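Local coordinates for MobA-like NTP transferase domain-containing protein (PDB 2DPW) that probably acts as a nucleotidyltransferase of the MobA-like family, although its substrate and exact reaction remain unknown, at residues A[134-142]-A[188-198]. Residues are numbered along the deposited sequence; the frame is centred on the assembly and turned at random.
Sequences TYARLREGT and LLLGRLSLAEV
The guanidinium of Arg139 carries Ser194 CB over one face, offset toward the rim, and has the backbone oxygen of Arg192 at its edge. Glu197 OE1 approaches obliquely and forms a salt bridge with Arg139 NH2 (3.3 Å), the carboxylate and guanidinium planes standing 79° apart, so the pair is joined through one nitrogen rather than side by side. At the other arginine, Arg137, the carbonyl of Leu190 lies in the guanidinium plane, at its edge, but the angle is too poor for a hydrogen bond.

Two bonds join the type I turn of the 136-138/141-145 hairpin to the linker after helix 182-190 and the first turn of helix 195-206. Arg139 N donates to Leu193 O at 2.8 Å. Glu140 bends at chi2 (92°), which brings its carboxylate up to the start of the second helix; Leu195 N donates to Glu140 OE1 (2.9 Å) from the syn side, 32° out of the carboxylate plane. Apolar packing adds to this: Leu138 CD1 meets Leu195 CD1 at 3.6 Å, while Leu138 CD2 packs on Val198 CG2, the side chains of Leu138 and Val198 crossing at about a right angle.

Ser194 is the N-cap of helix 195-206 and forms a capping box with Glu197, whose OE1 accepts from Ser194 N through its anti lone pair (2.6 Å), and Glu197 N returns a weak bond to Ser194 OG. Glu197 OE1 therefore serves both the cap and Arg139, and Lys187 makes a weak, long ion pair with Glu197 OE2. Two carboxylates thus meet backbone N-H groups at the helix start, where the helix dipole would probably stabilise their negative charge.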
# COMPACT_ATOMS: atom_id res chain seq x y z
N THR A 134 -8.34 -4.33 -10.42
CA THR A 134 -9.62 -3.67 -10.14
C THR A 134 -9.39 -2.18 -10.42
O THR A 134 -8.72 -1.50 -9.65
CB THR A 134 -10.02 -3.80 -8.64
OG1 THR A 134 -10.07 -5.18 -8.26
CG2 THR A 134 -11.39 -3.17 -8.39
N TYR A 135 -9.93 -1.67 -11.52
CA TYR A 135 -9.73 -0.26 -11.85
C TYR A 135 -10.93 0.60 -11.51
O TYR A 135 -11.97 0.11 -11.07
CB TYR A 135 -9.42 -0.07 -13.34
CG TYR A 135 -8.16 -0.74 -13.82
CD1 TYR A 135 -8.13 -2.10 -14.08
CD2 TYR A 135 -7.00 -0.00 -14.05
CE1 TYR A 135 -6.98 -2.72 -14.56
CE2 TYR A 135 -5.84 -0.61 -14.52
CZ TYR A 135 -5.84 -1.98 -14.78
OH TYR A 135 -4.72 -2.59 -15.29
N ALA A 136 -10.76 1.90 -11.72
CA ALA A 136 -11.80 2.88 -11.48
C ALA A 136 -11.64 4.00 -12.51
O ALA A 136 -10.55 4.57 -12.66
CB ALA A 136 -11.67 3.43 -10.09
N ARG A 137 -12.72 4.30 -13.22
CA ARG A 137 -12.68 5.33 -14.26
C ARG A 137 -12.97 6.72 -13.71
O ARG A 137 -14.05 6.99 -13.20
CB ARG A 137 -13.69 4.98 -15.36
CG ARG A 137 -13.51 3.60 -15.97
CD ARG A 137 -14.59 3.28 -17.01
NE ARG A 137 -14.47 4.06 -18.25
CZ ARG A 137 -15.30 5.03 -18.62
NH1 ARG A 137 -16.34 5.35 -17.86
NH2 ARG A 137 -15.10 5.67 -19.76
N LEU A 138 -11.98 7.60 -13.81
CA LEU A 138 -12.12 8.98 -13.35
C LEU A 138 -12.01 9.90 -14.55
O LEU A 138 -11.40 9.55 -15.55
CB LEU A 138 -11.00 9.34 -12.37
CG LEU A 138 -10.92 8.53 -11.08
CD1 LEU A 138 -9.80 9.08 -10.21
CD2 LEU A 138 -12.25 8.60 -10.34
N ARG A 139 -12.59 11.08 -14.44
CA ARG A 139 -12.52 12.01 -15.55
C ARG A 139 -11.08 12.16 -16.01
O ARG A 139 -10.81 12.35 -17.19
CB ARG A 139 -13.07 13.38 -15.15
CG ARG A 139 -14.57 13.43 -15.10
CD ARG A 139 -15.03 14.85 -14.90
NE ARG A 139 -15.94 14.96 -13.77
CZ ARG A 139 -16.41 16.12 -13.31
NH1 ARG A 139 -16.05 17.26 -13.88
NH2 ARG A 139 -17.24 16.12 -12.27
N GLU A 140 -10.15 12.04 -15.07
CA GLU A 140 -8.74 12.19 -15.39
C GLU A 140 -8.11 10.90 -15.92
O GLU A 140 -6.95 10.90 -16.35
CB GLU A 140 -7.99 12.72 -14.17
CG GLU A 140 -8.45 14.12 -13.71
CD GLU A 140 -9.55 14.09 -12.64
OE1 GLU A 140 -10.43 13.20 -12.68
OE2 GLU A 140 -9.54 15.00 -11.76
N GLY A 141 -8.85 9.80 -15.89
CA GLY A 141 -8.31 8.55 -16.39
C GLY A 141 -8.85 7.27 -15.78
O GLY A 141 -9.96 7.21 -15.26
N THR A 142 -8.06 6.21 -15.88
CA THR A 142 -8.41 4.92 -15.32
C THR A 142 -7.22 4.43 -14.51
O THR A 142 -6.11 4.28 -15.03
CB THR A 142 -8.73 3.91 -16.42
OG1 THR A 142 -9.86 4.39 -17.17
CG2 THR A 142 -9.05 2.56 -15.82
N LEU A 188 -18.50 7.74 -9.70
CA LEU A 188 -17.30 7.06 -10.18
C LEU A 188 -17.63 5.73 -10.81
O LEU A 188 -16.95 5.29 -11.74
CB LEU A 188 -16.28 6.87 -9.06
CG LEU A 188 -16.59 6.08 -7.79
CD1 LEU A 188 -16.96 4.64 -8.10
CD2 LEU A 188 -15.34 6.12 -6.91
N LEU A 189 -18.68 5.08 -10.31
CA LEU A 189 -19.08 3.80 -10.87
C LEU A 189 -19.40 4.01 -12.34
O LEU A 189 -19.47 3.05 -13.12
CB LEU A 189 -20.30 3.24 -10.13
CG LEU A 189 -20.08 2.66 -8.73
CD1 LEU A 189 -21.39 2.08 -8.21
CD2 LEU A 189 -19.02 1.57 -8.79
N LEU A 190 -19.59 5.27 -12.71
CA LEU A 190 -19.88 5.63 -14.09
C LEU A 190 -18.67 6.30 -14.75
O LEU A 190 -18.59 6.39 -15.97
CB LEU A 190 -21.08 6.58 -14.15
CG LEU A 190 -22.33 6.11 -13.39
CD1 LEU A 190 -23.43 7.15 -13.57
CD2 LEU A 190 -22.78 4.75 -13.90
N GLY A 191 -17.71 6.75 -13.94
CA GLY A 191 -16.54 7.42 -14.48
C GLY A 191 -16.87 8.89 -14.46
O GLY A 191 -16.06 9.77 -14.76
N ARG A 192 -18.11 9.13 -14.06
CA ARG A 192 -18.68 10.46 -13.97
C ARG A 192 -18.03 11.30 -12.86
O ARG A 192 -18.33 12.48 -12.68
CB ARG A 192 -20.18 10.29 -13.72
CG ARG A 192 -20.94 11.55 -13.51
CD ARG A 192 -21.09 12.34 -14.79
NE ARG A 192 -21.79 13.62 -14.59
CZ ARG A 192 -22.44 14.01 -13.49
NH1 ARG A 192 -23.03 15.21 -13.49
NH2 ARG A 192 -22.52 13.24 -12.41
N LEU A 193 -17.11 10.67 -12.13
CA LEU A 193 -16.42 11.31 -11.02
C LEU A 193 -14.98 11.73 -11.34
O LEU A 193 -14.33 11.20 -12.26
CB LEU A 193 -16.43 10.34 -9.84
CG LEU A 193 -15.83 10.80 -8.50
CD1 LEU A 193 -16.66 11.91 -7.89
CD2 LEU A 193 -15.74 9.62 -7.54
N SER A 194 -14.48 12.69 -10.57
CA SER A 194 -13.12 13.17 -10.77
C SER A 194 -12.19 12.99 -9.58
O SER A 194 -12.61 12.84 -8.43
CB SER A 194 -13.12 14.65 -11.16
OG SER A 194 -13.09 15.46 -9.99
N LEU A 195 -10.90 13.04 -9.87
CA LEU A 195 -9.86 12.86 -8.87
C LEU A 195 -9.92 13.81 -7.67
O LEU A 195 -9.78 13.38 -6.52
CB LEU A 195 -8.50 12.93 -9.56
CG LEU A 195 -7.27 12.39 -8.84
CD1 LEU A 195 -7.55 11.02 -8.25
CD2 LEU A 195 -6.14 12.32 -9.84
N ALA A 196 -10.13 15.10 -7.92
CA ALA A 196 -10.18 16.05 -6.81
C ALA A 196 -11.44 15.82 -5.99
O ALA A 196 -11.47 16.11 -4.79
CB ALA A 196 -10.15 17.47 -7.32
N GLU A 197 -12.48 15.30 -6.63
CA GLU A 197 -13.73 15.03 -5.94
C GLU A 197 -13.45 13.90 -4.97
O GLU A 197 -13.87 13.94 -3.81
CB GLU A 197 -14.81 14.60 -6.92
CG GLU A 197 -15.30 15.71 -7.82
CD GLU A 197 -16.43 15.26 -8.72
OE1 GLU A 197 -16.18 14.47 -9.66
OE2 GLU A 197 -17.58 15.69 -8.48
N VAL A 198 -12.74 12.89 -5.46
CA VAL A 198 -12.37 11.75 -4.64
C VAL A 198 -11.57 12.26 -3.43
O VAL A 198 -11.93 12.00 -2.27
CB VAL A 198 -11.49 10.78 -5.45
CG1 VAL A 198 -11.18 9.56 -4.63
CG2 VAL A 198 -12.19 10.41 -6.74